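Local structure of ScaE cell-surface anchored scaffoldin protein (Ruminococcus flavefaciens, 2ZF9) at residues Leu41-Thr52 against Ser128-Pro139. The protein probably displays cellulosomal components at the bacterial cell surface through its cohesin module, the part described here, which recognises a dockerin partner. Sequence-based numbering, arbitrary orientation.
Sequences LTAAEAPNAKVT and SFVLQVPADAQP
Val51 and Leu131 form the hydrogen-bonded pair that zips strand 50-52 to strand 128-132, a worked example of an antiparallel ladder carried on into loops by side chains and water. Val51 N gives its hydrogen to Leu131 O at 2.8 Å, and Leu131 N returns a bond to Val51 O. Past the end of strand 128-132, Val133 N reaches Ala49 O at 2.9 Å, while the type II turn from Ala46 to Ala49 presents Asn48 N to Pro134 O in a weak bond.

The polar side-chain link belongs to Gln132. With CG anti to the backbone N (chi1 -178°) and the chain extended beyond it, the amide arrives beside the turn, where NE2 donates to Asn48 O at 3.0 Å; the bond is nearly straight and that oxygen lies in the amide plane. The extended Lys50 chain crosses this amide, its CE 3.7 Å from Gln132 NE2. A leucine in place of Gln132 would probably leave Asn48 O without this donor and weaken the hold on the turn.

Aliphatic groups pack on the side of Val51 and Val133. Val133 CG2 meets Val51 CG2 and Leu41 CD1, each at 4.0 Å, with Ile185 of strand 180-187 packing on all three residues; its other branch, CG1, is set against a backbone carbonyl, 3.3 Å from Ala46 O. A separate loop-to-loop contact rests Ala43 CB against Pro139 CG at 3.8 Å.

Two waters stitch the loops, one donating to Ala43 O and Ala137 O, the other to Asn48 OD1 and Val133 O. The chemistry thus implies a two-sided join at an end of this cohesin's β-structure: aliphatic branches pack inward, while backbone carbonyls beyond the regular ladder are satisfied by a glutamine amide and bridging water.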
ATOM      1  N   LEU A  41       6.856  -8.749  16.047  1.00 26.89           N
ATOM      2  CA  LEU A  41       6.612 -10.104  16.486  1.00 25.11           C
ATOM      3  C   LEU A  41       7.600 -10.453  17.612  1.00 26.06           C
ATOM      4  O   LEU A  41       8.692  -9.919  17.662  1.00 24.12           O
ATOM      5  CB  LEU A  41       6.796 -11.067  15.320  1.00 25.72           C
ATOM      6  CG  LEU A  41       5.871 -10.930  14.106  1.00 27.48           C
ATOM      7  CD1 LEU A  41       6.279 -11.955  13.097  1.00 23.76           C
ATOM      8  CD2 LEU A  41       4.375 -11.100  14.502  1.00 28.78           C
ATOM      9  N   THR A  42       7.214 -11.361  18.505  1.00 28.16           N
ATOM     10  CA  THR A  42       8.184 -11.904  19.473  1.00 29.71           C
ATOM     11  C   THR A  42       9.145 -12.808  18.706  1.00 26.49           C
ATOM     12  O   THR A  42       8.780 -13.379  17.680  1.00 23.93           O
ATOM     13  CB  THR A  42       7.510 -12.737  20.582  1.00 27.51           C
ATOM     14  OG1 THR A  42       7.002 -13.957  20.034  1.00 29.98           O
ATOM     15  CG2 THR A  42       6.362 -11.968  21.217  1.00 29.71           C
ATOM     16  N   ALA A  43      10.371 -12.917  19.192  1.00 28.36           N
ATOM     17  CA  ALA A  43      11.315 -13.866  18.624  1.00 28.53           C
ATOM     18  C   ALA A  43      10.721 -15.279  18.643  1.00 28.50           C
ATOM     19  O   ALA A  43      10.989 -16.093  17.754  1.00 26.75           O
ATOM     20  CB  ALA A  43      12.605 -13.813  19.386  1.00 31.36           C
ATOM     21  N   ALA A  44       9.871 -15.564  19.628  1.00 27.05           N
ATOM     22  CA  ALA A  44       9.313 -16.903  19.773  1.00 29.03           C
ATOM     23  C   ALA A  44       8.355 -17.217  18.634  1.00 30.24           C
ATOM     24  O   ALA A  44       8.397 -18.309  18.066  1.00 34.50           O
ATOM     25  CB  ALA A  44       8.593 -17.041  21.125  1.00 30.55           C
ATOM     26  N   GLU A  45       7.494 -16.257  18.287  1.00 29.48           N
ATOM     27  CA  GLU A  45       6.460 -16.534  17.294  1.00 29.91           C
ATOM     28  C   GLU A  45       6.924 -16.266  15.860  1.00 28.11           C
ATOM     29  O   GLU A  45       6.268 -16.725  14.921  1.00 29.63           O
ATOM     30  CB  GLU A  45       5.191 -15.722  17.579  1.00 31.96           C
ATOM     31  CG  GLU A  45       5.408 -14.228  17.322  1.00 35.59           C
ATOM     32  CD  GLU A  45       4.214 -13.381  17.674  1.00 40.96           C
ATOM     33  OE1 GLU A  45       3.078 -13.832  17.429  1.00 50.94           O
ATOM     34  OE2 GLU A  45       4.419 -12.263  18.188  1.00 33.30           O
ATOM     35  N   ALA A  46       8.035 -15.538  15.692  1.00 25.56           N
ATOM     36  CA  ALA A  46       8.399 -15.006  14.347  1.00 24.57           C
ATOM     37  C   ALA A  46       8.670 -16.041  13.270  1.00 24.90           C
ATOM     38  O   ALA A  46       8.119 -15.920  12.165  1.00 24.30           O
ATOM     39  CB  ALA A  46       9.550 -13.976  14.431  1.00 22.43           C
ATOM     40  N   PRO A  47       9.532 -17.056  13.552  1.00 26.30           N
ATOM     41  CA  PRO A  47       9.896 -17.973  12.475  1.00 25.99           C
ATOM     42  C   PRO A  47       8.675 -18.633  11.850  1.00 26.18           C
ATOM     43  O   PRO A  47       7.841 -19.181  12.575  1.00 25.32           O
ATOM     44  CB  PRO A  47      10.810 -19.008  13.187  1.00 26.08           C
ATOM     45  CG  PRO A  47      11.438 -18.196  14.308  1.00 28.26           C
ATOM     46  CD  PRO A  47      10.252 -17.385  14.800  1.00 26.95           C
ATOM     47  N   ASN A  48       8.565 -18.543  10.521  1.00 23.48           N
ATOM     48  CA  ASN A  48       7.407 -19.067   9.747  1.00 24.43           C
ATOM     49  C   ASN A  48       6.051 -18.429  10.020  1.00 24.56           C
ATOM     50  O   ASN A  48       5.039 -18.940   9.544  1.00 26.88           O
ATOM     51  CB  ASN A  48       7.262 -20.594   9.873  1.00 27.51           C
ATOM     52  CG  ASN A  48       8.523 -21.314   9.544  1.00 33.38           C
ATOM     53  OD1 ASN A  48       9.069 -21.172   8.454  1.00 34.93           O
ATOM     54  ND2 ASN A  48       9.004 -22.105  10.493  1.00 40.26           N
ATOM     55  N   ALA A  49       6.018 -17.335  10.779  1.00 22.60           N
ATOM     56  CA  ALA A  49       4.768 -16.657  11.075  1.00 22.07           C
ATOM     57  C   ALA A  49       4.081 -16.166   9.795  1.00 24.64           C
ATOM     58  O   ALA A  49       4.726 -15.645   8.889  1.00 24.02           O
ATOM     59  CB  ALA A  49       4.990 -15.519  12.026  1.00 24.21           C
ATOM     60  N   LYS A  50       2.778 -16.392   9.711  1.00 24.62           N
ATOM     61  CA  LYS A  50       1.980 -15.894   8.600  1.00 24.18           C
ATOM     62  C   LYS A  50       1.275 -14.654   9.129  1.00 26.14           C
ATOM     63  O   LYS A  50       0.426 -14.724  10.032  1.00 27.32           O
ATOM     64  CB  LYS A  50       0.989 -16.935   8.129  1.00 23.77           C
ATOM     65  CG  LYS A  50       1.651 -18.048   7.355  1.00 26.14           C
ATOM     66  CD  LYS A  50       0.637 -19.082   6.907  1.00 28.70           C
ATOM     67  CE  LYS A  50       1.319 -20.089   5.967  1.00 33.93           C
ATOM     68  NZ  LYS A  50       0.385 -21.191   5.557  1.00 41.56           N
ATOM     69  N   VAL A  51       1.697 -13.504   8.617  1.00 23.13           N
ATOM     70  CA  VAL A  51       1.313 -12.242   9.216  1.00 21.78           C
ATOM     71  C   VAL A  51       0.294 -11.532   8.312  1.00 21.20           C
ATOM     72  O   VAL A  51       0.569 -11.274   7.131  1.00 19.77           O
ATOM     73  CB  VAL A  51       2.570 -11.327   9.464  1.00 22.02           C
ATOM     74  CG1 VAL A  51       2.157 -10.055  10.150  1.00 24.06           C
ATOM     75  CG2 VAL A  51       3.628 -12.045  10.313  1.00 22.31           C
ATOM     76  N   THR A  52      -0.853 -11.173   8.878  1.00 22.35           N
ATOM     77  CA  THR A  52      -1.822 -10.328   8.176  1.00 23.35           C
ATOM     78  C   THR A  52      -1.355  -8.877   8.135  1.00 21.42           C
ATOM     79  O   THR A  52      -1.117  -8.260   9.171  1.00 20.62           O
ATOM     80  CB  THR A  52      -3.204 -10.404   8.841  1.00 24.94           C
ATOM     81  OG1 THR A  52      -3.675 -11.746   8.715  1.00 26.78           O
ATOM     82  CG2 THR A  52      -4.212  -9.447   8.122  1.00 23.56           C
ATOM     83  N   SER A 128      -6.076  -6.159   2.482  1.00 16.08           N
ATOM     84  CA  SER A 128      -5.442  -6.985   3.467  1.00 17.64           C
ATOM     85  C   SER A 128      -4.733  -8.154   2.741  1.00 16.04           C
ATOM     86  O   SER A 128      -5.215  -8.645   1.729  1.00 15.68           O
ATOM     87  CB  SER A 128      -6.551  -7.470   4.428  1.00 20.67           C
ATOM     88  OG  SER A 128      -6.084  -8.508   5.211  1.00 31.51           O
ATOM     89  N   PHE A 129      -3.609  -8.620   3.266  1.00 16.52           N
ATOM     90  CA  PHE A 129      -2.819  -9.671   2.608  1.00 17.14           C
ATOM     91  C   PHE A 129      -1.906 -10.323   3.646  1.00 18.30           C
ATOM     92  O   PHE A 129      -1.731  -9.794   4.748  1.00 20.60           O
ATOM     93  CB  PHE A 129      -1.988  -9.116   1.407  1.00 17.61           C
ATOM     94  CG  PHE A 129      -1.087  -7.928   1.765  1.00 17.04           C
ATOM     95  CD1 PHE A 129      -1.629  -6.654   1.940  1.00 13.83           C
ATOM     96  CD2 PHE A 129       0.304  -8.108   1.943  1.00 18.48           C
ATOM     97  CE1 PHE A 129      -0.803  -5.558   2.241  1.00 16.58           C
ATOM     98  CE2 PHE A 129       1.135  -7.013   2.249  1.00 15.94           C
ATOM     99  CZ  PHE A 129       0.569  -5.744   2.409  1.00 22.37           C
ATOM    100  N   VAL A 130      -1.356 -11.480   3.306  1.00 20.55           N
ATOM    101  CA  VAL A 130      -0.591 -12.263   4.284  1.00 21.30           C
ATOM    102  C   VAL A 130       0.834 -12.471   3.765  1.00 19.36           C
ATOM    103  O   VAL A 130       1.012 -12.958   2.640  1.00 20.36           O
ATOM    104  CB  VAL A 130      -1.262 -13.664   4.532  1.00 23.20           C
ATOM    105  CG1 VAL A 130      -0.414 -14.563   5.443  1.00 19.61           C
ATOM    106  CG2 VAL A 130      -2.660 -13.483   5.152  1.00 21.72           C
ATOM    107  N   LEU A 131       1.827 -12.145   4.608  1.00 16.70           N
ATOM    108  CA  LEU A 131       3.224 -12.380   4.298  1.00 18.05           C
ATOM    109  C   LEU A 131       3.767 -13.343   5.326  1.00 19.70           C
ATOM    110  O   LEU A 131       3.477 -13.222   6.516  1.00 22.31           O
ATOM    111  CB  LEU A 131       4.041 -11.063   4.326  1.00 19.46           C
ATOM    112  CG  LEU A 131       3.690 -10.074   3.210  1.00 15.90           C
ATOM    113  CD1 LEU A 131       4.462  -8.773   3.369  1.00 18.91           C
ATOM    114  CD2 LEU A 131       3.975 -10.693   1.847  1.00 22.11           C
ATOM    115  N   GLN A 132       4.546 -14.307   4.862  1.00 19.76           N
ATOM    116  CA  GLN A 132       5.149 -15.255   5.778  1.00 22.06           C
ATOM    117  C   GLN A 132       6.649 -14.964   6.029  1.00 19.26           C
ATOM    118  O   GLN A 132       7.438 -14.754   5.111  1.00 19.89           O
ATOM    119  CB  GLN A 132       4.900 -16.699   5.314  1.00 22.04           C
ATOM    120  CG  GLN A 132       5.482 -17.763   6.290  1.00 22.96           C
ATOM    121  CD  GLN A 132       5.185 -19.187   5.840  1.00 29.78           C
ATOM    122  OE1 GLN A 132       5.212 -19.482   4.648  1.00 30.79           O
ATOM    123  NE2 GLN A 132       4.906 -20.081   6.804  1.00 34.04           N
ATOM    124  N   VAL A 133       6.997 -14.924   7.298  1.00 21.00           N
ATOM    125  CA  VAL A 133       8.354 -14.635   7.783  1.00 20.20           C
ATOM    126  C   VAL A 133       9.218 -15.894   7.621  1.00 21.82           C
ATOM    127  O   VAL A 133       8.716 -17.008   7.768  1.00 23.60           O
ATOM    128  CB  VAL A 133       8.237 -14.222   9.259  1.00 21.52           C
ATOM    129  CG1 VAL A 133       9.596 -14.032   9.917  1.00 20.80           C
ATOM    130  CG2 VAL A 133       7.393 -12.947   9.375  1.00 20.71           C
ATOM    131  N   PRO A 134      10.497 -15.738   7.242  1.00 24.34           N
ATOM    132  CA  PRO A 134      11.323 -16.958   7.031  1.00 22.97           C
ATOM    133  C   PRO A 134      11.639 -17.765   8.295  1.00 23.22           C
ATOM    134  O   PRO A 134      11.556 -17.260   9.415  1.00 22.95           O
ATOM    135  CB  PRO A 134      12.619 -16.410   6.430  1.00 22.14           C
ATOM    136  CG  PRO A 134      12.658 -14.959   6.839  1.00 25.34           C
ATOM    137  CD  PRO A 134      11.231 -14.500   6.906  1.00 17.62           C
ATOM    138  N   ALA A 135      12.011 -19.027   8.104  1.00 27.05           N
ATOM    139  CA  ALA A 135      12.264 -19.921   9.230  1.00 28.61           C
ATOM    140  C   ALA A 135      13.493 -19.454  10.047  1.00 26.78           C
ATOM    141  O   ALA A 135      13.618 -19.763  11.229  1.00 29.51           O
ATOM    142  CB  ALA A 135      12.416 -21.381   8.738  1.00 27.45           C
ATOM    143  N   ASP A 136      14.352 -18.638   9.446  1.00 28.62           N
ATOM    144  CA  ASP A 136      15.577 -18.220  10.128  1.00 30.08           C
ATOM    145  C   ASP A 136      15.480 -16.881  10.847  1.00 29.51           C
ATOM    146  O   ASP A 136      16.494 -16.373  11.313  1.00 32.29           O
ATOM    147  CB  ASP A 136      16.771 -18.234   9.142  1.00 33.47           C
ATOM    148  CG  ASP A 136      16.624 -17.222   8.009  1.00 38.96           C
ATOM    149  OD1 ASP A 136      15.491 -16.755   7.760  1.00 42.15           O
ATOM    150  OD2 ASP A 136      17.648 -16.900   7.358  1.00 42.33           O
ATOM    151  N   ALA A 137      14.278 -16.307  10.937  1.00 25.60           N
ATOM    152  CA  ALA A 137      14.108 -15.001  11.561  1.00 24.94           C
ATOM    153  C   ALA A 137      14.697 -14.970  12.971  1.00 26.54           C
ATOM    154  O   ALA A 137      14.475 -15.908  13.762  1.00 25.57           O
ATOM    155  CB  ALA A 137      12.622 -14.611  11.603  1.00 24.44           C
ATOM    156  N   GLN A 138      15.388 -13.870  13.272  1.00 25.82           N
ATOM    157  CA  GLN A 138      16.085 -13.643  14.551  1.00 28.89           C
ATOM    158  C   GLN A 138      15.674 -12.319  15.182  1.00 27.46           C
ATOM    159  O   GLN A 138      15.362 -11.372  14.445  1.00 26.78           O
ATOM    160  CB  GLN A 138      17.615 -13.580  14.321  1.00 31.50           C
ATOM    161  CG  GLN A 138      18.270 -14.858  13.840  1.00 37.71           C
ATOM    162  CD  GLN A 138      18.104 -15.978  14.837  1.00 53.09           C
ATOM    163  OE1 GLN A 138      18.252 -15.776  16.054  1.00 56.17           O
ATOM    164  NE2 GLN A 138      17.765 -17.170  14.337  1.00 51.80           N
ATOM    165  N   PRO A 139      15.778 -12.202  16.532  1.00 26.99           N
ATOM    166  CA  PRO A 139      15.513 -10.930  17.216  1.00 27.89           C
ATOM    167  C   PRO A 139      16.261  -9.832  16.500  1.00 27.67           C
ATOM    168  O   PRO A 139      17.410 -10.039  16.095  1.00 25.92           O
ATOM    169  CB  PRO A 139      16.148 -11.121  18.613  1.00 29.38           C
ATOM    170  CG  PRO A 139      16.143 -12.606  18.846  1.00 31.26           C
ATOM    171  CD  PRO A 139      16.231 -13.262  17.466  1.00 27.34           C
TER
HETATM  172  O   HOH W   1      13.552 -15.553  16.390  1.00 30.20           O
HETATM  173  O   HOH W   2       8.708 -19.350   6.164  1.00 35.53           O